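CPI (Ascaris lumbricoides, PDB 4IT7) probably inhibits cysteine endopeptidases, as a cystatin-family protein of a parasitic roundworm. Local coordinates at residues T41-I46 and L63-S68. Residues are numbered along the deposited sequence; the frame is centred on the assembly and turned at random.
Sequences TIVKVI and LIAPTS
Val43 and Lys44 together face Leu63, which makes a classic beta bulge where strands 38-51 and 56-70 run antiparallel as a hairpin in the cystatin sheet. Leu63 O accepts both amides: Val43 N lies 2.7 Å away and Lys44 N 3.3 Å, and neither bond is straight (N-H...O angles of 140° and 149°), as expected when two neighbouring amides converge on one oxygen. The extra residue shifts the register by one; on one side Thr41 and Ala65 exchange two backbone bonds, and on the other Leu63 N donates to Lys44 O.

The bulge also turns Val43 toward the partner strand. Its CG1, anti to the backbone N (chi1 177°), meets Leu63 CD2 at 3.7 Å, while CG2 reaches Ala65 CB. A branched valine can thus touch two neighbours at once, and the small alanine suits a position beside that second methyl, where it also touches Ala81. Ile46 CD1 comes to 3.8 Å from Leu63 CB, and the aliphatic CG of Lys44 borders Leu63 as well, its chain then leading the amine away.

On the face opposite the side chains of Leu63 and Ala65, Ile42 and Ile64 form a non-hydrogen-bonded pair whose side chains meet loosely; Ile42 packs instead on Ala23 and Leu27 of helix 17-33, the helix that the cystatin sheet wraps, where a bulky apolar residue fits. The side chain of Ile64 leads away from 41-46 and touches Gln88 and Cys90 of strand 88-97. Farther along, threonine supplies both a polar and an apolar branch at position 67: OG1 hydrogen-bonds with Gln39 O and Cys69 N, while CG2 lies 3.6 Å from Thr41 CB, the two side chains crossing at about a right angle.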
ATOM      1  N   THR A  41       6.168   6.202  -3.670  1.00 36.64           N
ATOM      2  CA  THR A  41       6.848   4.959  -3.501  1.00 34.42           C
ATOM      3  C   THR A  41       6.734   4.596  -2.040  1.00 34.34           C
ATOM      4  O   THR A  41       6.430   5.464  -1.194  1.00 38.25           O
ATOM      5  CB  THR A  41       8.309   5.013  -3.975  1.00 36.08           C
ATOM      6  OG1 THR A  41       8.839   3.690  -3.966  1.00 41.19           O
ATOM      7  CG2 THR A  41       9.191   5.875  -3.070  1.00 32.90           C
ATOM      8  N   ILE A  42       6.904   3.313  -1.754  1.00 30.89           N
ATOM      9  CA  ILE A  42       6.839   2.849  -0.375  1.00 35.64           C
ATOM     10  C   ILE A  42       8.230   3.093   0.203  1.00 34.34           C
ATOM     11  O   ILE A  42       9.229   2.657  -0.345  1.00 34.22           O
ATOM     12  CB  ILE A  42       6.449   1.358  -0.251  1.00 35.96           C
ATOM     13  CG1 ILE A  42       4.978   1.094  -0.626  1.00 34.35           C
ATOM     14  CG2 ILE A  42       6.622   0.840   1.177  1.00 30.65           C
ATOM     15  CD1 ILE A  42       4.853  -0.315  -1.230  1.00 35.07           C
ATOM     16  N   VAL A  43       8.279   3.814   1.306  1.00 42.68           N
ATOM     17  CA  VAL A  43       9.487   3.837   2.136  1.00 43.02           C
ATOM     18  C   VAL A  43       9.567   2.557   2.987  1.00 46.68           C
ATOM     19  O   VAL A  43      10.527   1.762   2.893  1.00 44.04           O
ATOM     20  CB  VAL A  43       9.482   5.121   2.990  1.00 41.82           C
ATOM     21  CG1 VAL A  43      10.687   5.161   3.936  1.00 41.55           C
ATOM     22  CG2 VAL A  43       9.501   6.310   2.041  1.00 37.74           C
ATOM     23  N   LYS A  44       8.519   2.320   3.776  1.00 47.58           N
ATOM     24  CA  LYS A  44       8.444   1.065   4.498  1.00 49.20           C
ATOM     25  C   LYS A  44       7.016   0.646   4.850  1.00 45.56           C
ATOM     26  O   LYS A  44       6.094   1.481   5.046  1.00 39.41           O
ATOM     27  CB  LYS A  44       9.289   1.130   5.784  1.00 52.13           C
ATOM     28  CG  LYS A  44       8.764   2.099   6.847  1.00 57.16           C
ATOM     29  CD  LYS A  44       9.413   1.834   8.200  1.00 64.73           C
ATOM     30  CE  LYS A  44      10.886   1.461   8.032  1.00 63.71           C
ATOM     31  NZ  LYS A  44      11.642   1.667   9.293  1.00 65.50           N
ATOM     32  N   VAL A  45       6.865  -0.661   5.000  1.00 41.48           N
ATOM     33  CA  VAL A  45       5.661  -1.157   5.575  1.00 45.82           C
ATOM     34  C   VAL A  45       5.791  -0.960   7.090  1.00 40.80           C
ATOM     35  O   VAL A  45       6.511  -1.678   7.722  1.00 37.42           O
ATOM     36  CB  VAL A  45       5.380  -2.631   5.174  1.00 42.14           C
ATOM     37  CG1 VAL A  45       3.979  -2.998   5.585  1.00 37.85           C
ATOM     38  CG2 VAL A  45       5.559  -2.861   3.666  1.00 38.48           C
ATOM     39  N   ILE A  46       5.066  -0.000   7.650  1.00 40.59           N
ATOM     40  CA  ILE A  46       5.102   0.277   9.111  1.00 39.35           C
ATOM     41  C   ILE A  46       4.497  -0.907   9.907  1.00 45.01           C
ATOM     42  O   ILE A  46       5.124  -1.425  10.831  1.00 43.93           O
ATOM     43  CB  ILE A  46       4.319   1.550   9.432  1.00 34.46           C
ATOM     44  CG1 ILE A  46       4.956   2.746   8.764  1.00 41.04           C
ATOM     45  CG2 ILE A  46       4.150   1.808  10.922  1.00 39.83           C
ATOM     46  CD1 ILE A  46       3.959   3.902   8.663  1.00 39.02           C
ATOM     47  N   LEU A  63       4.310   3.629   4.858  1.00 34.75           N
ATOM     48  CA  LEU A  63       4.933   4.939   4.848  1.00 35.26           C
ATOM     49  C   LEU A  63       5.373   5.185   3.410  1.00 31.55           C
ATOM     50  O   LEU A  63       6.200   4.411   2.867  1.00 34.68           O
ATOM     51  CB  LEU A  63       6.168   4.948   5.779  1.00 33.13           C
ATOM     52  CG  LEU A  63       6.996   6.229   5.746  1.00 36.26           C
ATOM     53  CD1 LEU A  63       6.131   7.416   6.156  1.00 34.50           C
ATOM     54  CD2 LEU A  63       8.255   6.068   6.633  1.00 32.77           C
ATOM     55  N   ILE A  64       4.853   6.250   2.784  1.00 30.03           N
ATOM     56  CA  ILE A  64       5.129   6.471   1.368  1.00 35.74           C
ATOM     57  C   ILE A  64       5.741   7.854   1.142  1.00 40.68           C
ATOM     58  O   ILE A  64       5.458   8.791   1.912  1.00 34.24           O
ATOM     59  CB  ILE A  64       3.864   6.241   0.458  1.00 35.75           C
ATOM     60  CG1 ILE A  64       2.867   7.398   0.593  1.00 34.07           C
ATOM     61  CG2 ILE A  64       3.175   4.885   0.788  1.00 33.44           C
ATOM     62  CD1 ILE A  64       1.880   7.487  -0.555  1.00 35.71           C
ATOM     63  N   ALA A  65       6.542   7.974   0.073  1.00 37.08           N
ATOM     64  CA  ALA A  65       7.161   9.257  -0.295  1.00 41.34           C
ATOM     65  C   ALA A  65       6.963   9.588  -1.758  1.00 41.56           C
ATOM     66  O   ALA A  65       6.932   8.680  -2.564  1.00 38.09           O
ATOM     67  CB  ALA A  65       8.663   9.263   0.039  1.00 37.81           C
ATOM     68  N   PRO A  66       6.932  10.908  -2.119  1.00 48.12           N
ATOM     69  CA  PRO A  66       6.864  11.262  -3.548  1.00 46.79           C
ATOM     70  C   PRO A  66       8.137  10.893  -4.243  1.00 41.62           C
ATOM     71  O   PRO A  66       9.163  10.772  -3.589  1.00 46.71           O
ATOM     72  CB  PRO A  66       6.635  12.770  -3.541  1.00 47.33           C
ATOM     73  CG  PRO A  66       7.173  13.232  -2.224  1.00 52.06           C
ATOM     74  CD  PRO A  66       6.928  12.109  -1.255  1.00 50.73           C
ATOM     75  N   THR A  67       8.058  10.653  -5.542  1.00 42.71           N
ATOM     76  CA  THR A  67       9.246  10.402  -6.383  1.00 40.85           C
ATOM     77  C   THR A  67       9.229  11.501  -7.416  1.00 41.17           C
ATOM     78  O   THR A  67       8.335  12.363  -7.382  1.00 40.79           O
ATOM     79  CB  THR A  67       9.202   9.035  -7.131  1.00 43.14           C
ATOM     80  OG1 THR A  67       8.165   9.050  -8.130  1.00 37.15           O
ATOM     81  CG2 THR A  67       8.994   7.835  -6.130  1.00 40.07           C
ATOM     82  N   SER A  68      10.167  11.471  -8.362  1.00 42.40           N
ATOM     83  CA  SER A  68      10.078  12.419  -9.474  1.00 45.33           C
ATOM     84  C   SER A  68       9.508  11.795 -10.760  1.00 47.15           C
ATOM     85  O   SER A  68       9.520  12.396 -11.832  1.00 44.52           O
ATOM     86  CB  SER A  68      11.427  13.055  -9.721  1.00 47.08           C
ATOM     87  OG  SER A  68      12.250  12.104 -10.345  1.00 62.54           O
TER